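PDB 3DMC: NTF2-like Protein from Anabaena variabilis ATCC 29413, which is of unknown function but has an NTF2-like fold of the SnoaL-like family, whose cone-shaped interior often forms a ligand pocket. Local coordinates for residues 41-46 with 61-66. Residues are numbered along the deposited sequence; the frame is centred on the assembly and turned at random.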
ATOM      1  N   PHE A  41     -16.845  -8.992  -7.214  1.00 15.10           N
ATOM      2  CA  PHE A  41     -15.450  -8.511  -7.149  1.00 14.39           C
ATOM      3  C   PHE A  41     -15.344  -7.039  -7.566  1.00 14.14           C
ATOM      4  O   PHE A  41     -15.901  -6.641  -8.587  1.00 16.17           O
ATOM      5  CB  PHE A  41     -14.561  -9.351  -8.073  1.00 13.84           C
ATOM      6  CG  PHE A  41     -13.120  -8.908  -8.096  1.00 13.08           C
ATOM      7  CD1 PHE A  41     -12.279  -9.221  -7.048  1.00 12.45           C
ATOM      8  CD2 PHE A  41     -12.604  -8.181  -9.180  1.00 16.37           C
ATOM      9  CE1 PHE A  41     -10.918  -8.816  -7.075  1.00 10.66           C
ATOM     10  CE2 PHE A  41     -11.244  -7.787  -9.218  1.00 12.33           C
ATOM     11  CZ  PHE A  41     -10.420  -8.108  -8.144  1.00  9.72           C
ATOM     12  N   THR A  42     -14.620  -6.241  -6.776  1.00 12.06           N
ATOM     13  CA  THR A  42     -14.314  -4.852  -7.181  1.00  8.77           C
ATOM     14  C   THR A  42     -12.830  -4.628  -7.079  1.00 11.83           C
ATOM     15  O   THR A  42     -12.123  -5.344  -6.369  1.00 10.57           O
ATOM     16  CB  THR A  42     -14.977  -3.798  -6.296  1.00 14.53           C
ATOM     17  OG1 THR A  42     -14.315  -3.751  -5.016  1.00 14.69           O
ATOM     18  CG2 THR A  42     -16.462  -4.052  -6.134  1.00 13.54           C
ATOM     19  N   PHE A  43     -12.353  -3.678  -7.848  1.00 11.17           N
ATOM     20  CA  PHE A  43     -10.909  -3.364  -7.800  1.00 12.63           C
ATOM     21  C   PHE A  43     -10.732  -1.882  -7.983  1.00 11.99           C
ATOM     22  O   PHE A  43     -11.445  -1.233  -8.743  1.00 14.90           O
ATOM     23  CB  PHE A  43     -10.061  -4.153  -8.810  1.00 13.88           C
ATOM     24  CG  PHE A  43     -10.417  -3.929 -10.277  1.00 15.08           C
ATOM     25  CD1 PHE A  43     -11.530  -4.539 -10.845  1.00 14.41           C
ATOM     26  CD2 PHE A  43      -9.630  -3.159 -11.093  1.00 19.28           C
ATOM     27  CE1 PHE A  43     -11.835  -4.346 -12.183  1.00 15.81           C
ATOM     28  CE2 PHE A  43      -9.948  -2.962 -12.423  1.00 17.18           C
ATOM     29  CZ  PHE A  43     -11.054  -3.569 -12.958  1.00 15.56           C
ATOM     30  N   TRP A  44      -9.769  -1.360  -7.251  1.00  8.68           N
ATOM     31  CA  TRP A  44      -9.431   0.074  -7.305  1.00  8.72           C
ATOM     32  C   TRP A  44      -8.013   0.225  -7.880  1.00  8.36           C
ATOM     33  O   TRP A  44      -7.087  -0.473  -7.473  1.00  9.64           O
ATOM     34  CB  TRP A  44      -9.468   0.676  -5.892  1.00  8.15           C
ATOM     35  CG  TRP A  44     -10.324   1.873  -5.705  1.00 11.56           C
ATOM     36  CD1 TRP A  44     -11.580   1.897  -5.170  1.00 15.18           C
ATOM     37  CD2 TRP A  44      -9.991   3.236  -6.005  1.00 13.48           C
ATOM     38  NE1 TRP A  44     -12.050   3.174  -5.143  1.00 19.33           N
ATOM     39  CE2 TRP A  44     -11.101   4.021  -5.649  1.00 15.62           C
ATOM     40  CE3 TRP A  44      -8.883   3.862  -6.565  1.00 11.39           C
ATOM     41  CZ2 TRP A  44     -11.126   5.406  -5.818  1.00 11.62           C
ATOM     42  CZ3 TRP A  44      -8.906   5.254  -6.729  1.00 13.12           C
ATOM     43  CH2 TRP A  44     -10.037   6.002  -6.370  1.00 15.27           C
ATOM     44  N   PHE A  45      -7.869   1.154  -8.814  1.00 11.06           N
ATOM     45  CA  PHE A  45      -6.595   1.411  -9.485  1.00 10.79           C
ATOM     46  C   PHE A  45      -6.334   2.938  -9.589  1.00  8.81           C
ATOM     47  O   PHE A  45      -7.244   3.726  -9.653  1.00 10.22           O
ATOM     48  CB  PHE A  45      -6.599   0.686 -10.842  1.00 10.46           C
ATOM     49  CG  PHE A  45      -5.290   0.723 -11.578  1.00 10.17           C
ATOM     50  CD1 PHE A  45      -4.308  -0.221 -11.327  1.00  9.68           C
ATOM     51  CD2 PHE A  45      -5.054   1.687 -12.552  1.00  9.23           C
ATOM     52  CE1 PHE A  45      -3.106  -0.197 -12.028  1.00  9.34           C
ATOM     53  CE2 PHE A  45      -3.858   1.717 -13.243  1.00 12.62           C
ATOM     54  CZ  PHE A  45      -2.888   0.776 -12.987  1.00 12.03           C
ATOM     55  N   PRO A  46      -5.057   3.361  -9.551  1.00  8.41           N
ATOM     56  CA  PRO A  46      -4.850   4.780  -9.298  1.00  7.96           C
ATOM     57  C   PRO A  46      -5.119   5.752 -10.416  1.00 10.34           C
ATOM     58  O   PRO A  46      -5.431   6.907 -10.150  1.00 13.63           O
ATOM     59  CB  PRO A  46      -3.359   4.849  -8.911  1.00 10.53           C
ATOM     60  CG  PRO A  46      -3.038   3.463  -8.442  1.00 10.16           C
ATOM     61  CD  PRO A  46      -3.834   2.576  -9.325  1.00  9.99           C
ATOM     62  N   LYS A  61     -11.319  -8.846 -16.038  1.00 14.03           N
ATOM     63  CA  LYS A  61     -10.619  -9.476 -17.169  1.00 15.12           C
ATOM     64  C   LYS A  61     -10.053  -8.444 -18.142  1.00 14.90           C
ATOM     65  O   LYS A  61      -8.921  -8.549 -18.635  1.00 14.26           O
ATOM     66  CB  LYS A  61     -11.531 -10.446 -17.929  1.00 17.07           C
ATOM     67  CG  LYS A  61     -10.757 -11.185 -18.981  1.00 18.98           C
ATOM     68  CD  LYS A  61     -11.426 -12.458 -19.441  1.00 24.82           C
ATOM     69  CE  LYS A  61     -10.563 -13.156 -20.495  1.00 26.68           C
ATOM     70  NZ  LYS A  61     -11.381 -13.952 -21.460  1.00 30.23           N
ATOM     71  N   GLU A  62     -10.836  -7.416 -18.395  1.00 13.55           N
ATOM     72  CA  GLU A  62     -10.395  -6.359 -19.305  1.00 15.45           C
ATOM     73  C   GLU A  62      -9.117  -5.746 -18.735  1.00 13.98           C
ATOM     74  O   GLU A  62      -8.110  -5.592 -19.415  1.00 15.15           O
ATOM     75  CB  GLU A  62     -11.463  -5.297 -19.462  1.00 18.00           C
ATOM     76  CG  GLU A  62     -12.742  -5.866 -20.069  1.00 26.81           C
ATOM     77  CD  GLU A  62     -13.867  -4.852 -20.199  1.00 32.35           C
ATOM     78  OE1 GLU A  62     -13.679  -3.666 -19.835  1.00 36.05           O
ATOM     79  OE2 GLU A  62     -14.945  -5.262 -20.674  1.00 43.74           O
ATOM     80  N   PHE A  63      -9.215  -5.395 -17.466  1.00 13.64           N
ATOM     81  CA  PHE A  63      -8.087  -4.765 -16.751  1.00 12.13           C
ATOM     82  C   PHE A  63      -6.800  -5.621 -16.822  1.00 12.09           C
ATOM     83  O   PHE A  63      -5.689  -5.164 -17.215  1.00 13.14           O
ATOM     84  CB  PHE A  63      -8.464  -4.523 -15.293  1.00 12.00           C
ATOM     85  CG  PHE A  63      -7.324  -4.043 -14.473  1.00 12.94           C
ATOM     86  CD1 PHE A  63      -6.761  -2.813 -14.724  1.00 17.22           C
ATOM     87  CD2 PHE A  63      -6.785  -4.845 -13.470  1.00 17.59           C
ATOM     88  CE1 PHE A  63      -5.698  -2.355 -13.969  1.00 17.53           C
ATOM     89  CE2 PHE A  63      -5.695  -4.392 -12.716  1.00 10.67           C
ATOM     90  CZ  PHE A  63      -5.172  -3.136 -12.969  1.00 18.44           C
ATOM     91  N   PHE A  64      -6.932  -6.891 -16.457  1.00 11.63           N
ATOM     92  CA  PHE A  64      -5.721  -7.737 -16.355  1.00 12.54           C
ATOM     93  C   PHE A  64      -5.128  -8.014 -17.749  1.00 12.56           C
ATOM     94  O   PHE A  64      -3.917  -8.075 -17.933  1.00 12.48           O
ATOM     95  CB  PHE A  64      -6.027  -8.993 -15.539  1.00 13.35           C
ATOM     96  CG  PHE A  64      -6.159  -8.703 -14.076  1.00 15.40           C
ATOM     97  CD1 PHE A  64      -5.084  -8.165 -13.377  1.00 10.62           C
ATOM     98  CD2 PHE A  64      -7.339  -8.913 -13.404  1.00 18.27           C
ATOM     99  CE1 PHE A  64      -5.186  -7.876 -12.008  1.00 11.05           C
ATOM    100  CE2 PHE A  64      -7.440  -8.609 -12.042  1.00 17.65           C
ATOM    101  CZ  PHE A  64      -6.354  -8.089 -11.355  1.00 16.57           C
ATOM    102  N   THR A  65      -6.011  -8.140 -18.732  1.00 12.52           N
ATOM    103  CA  THR A  65      -5.573  -8.275 -20.114  1.00 15.56           C
ATOM    104  C   THR A  65      -4.801  -7.040 -20.576  1.00 16.01           C
ATOM    105  O   THR A  65      -3.773  -7.123 -21.253  1.00 19.91           O
ATOM    106  CB  THR A  65      -6.760  -8.518 -21.061  1.00 13.64           C
ATOM    107  OG1 THR A  65      -7.417  -9.732 -20.676  1.00 16.57           O
ATOM    108  CG2 THR A  65      -6.286  -8.613 -22.475  1.00 17.91           C
ATOM    109  N   TYR A  66      -5.303  -5.904 -20.132  1.00 16.36           N
ATOM    110  CA  TYR A  66      -4.741  -4.594 -20.445  1.00 15.56           C
ATOM    111  C   TYR A  66      -3.372  -4.476 -19.825  1.00 18.87           C
ATOM    112  O   TYR A  66      -2.435  -3.969 -20.431  1.00 19.15           O
ATOM    113  CB  TYR A  66      -5.660  -3.476 -19.931  1.00 17.22           C
ATOM    114  CG  TYR A  66      -5.045  -2.095 -20.019  1.00 22.45           C
ATOM    115  CD1 TYR A  66      -4.767  -1.521 -21.256  1.00 28.48           C
ATOM    116  CD2 TYR A  66      -4.740  -1.366 -18.875  1.00 25.26           C
ATOM    117  CE1 TYR A  66      -4.197  -0.262 -21.358  1.00 32.19           C
ATOM    118  CE2 TYR A  66      -4.181  -0.098 -18.964  1.00 27.42           C
ATOM    119  CZ  TYR A  66      -3.908   0.449 -20.208  1.00 35.21           C
ATOM    120  OH  TYR A  66      -3.340   1.706 -20.321  1.00 35.99           O
TER
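F63 reaches from helix 57-69 to strand 41-45 and touches both F43 and F45. Its CG lies anti to the backbone N (chi1 173°), which carries the ring from the helix toward the strand. At the base, F63 CB sits 3.6 Å from both CE2 and CZ of F43. One atom further, F63 CG meets F43 CE2 at 3.5 Å. F43 CE2 lies over one face of the F63 ring, close to both CD1 and CD2, with F43 CD2 toward the rim on that face. The two rings meet obliquely, with their planes at 34°. At the tip the partner changes. F63 CE1 and CZ point at one face of F45, and F63 CZ comes 3.5 Å from F45 CD1. This pair is edge-to-face, with centroids 5.1 Å apart and planes at 63°. P46 CD sits against the opposite face of F45, toward its rim. Within the helix, F63 CD2 also lies 3.6 Å above the centre of the F64 ring. No hydrogen bond crosses between the segments. F50 adds a further edge-to-face contact to F63, and F43 also packs on A60 and Y123. F43, F45 and F63 form an aromatic cluster that joins helix to curved sheet in this NTF2-like fold.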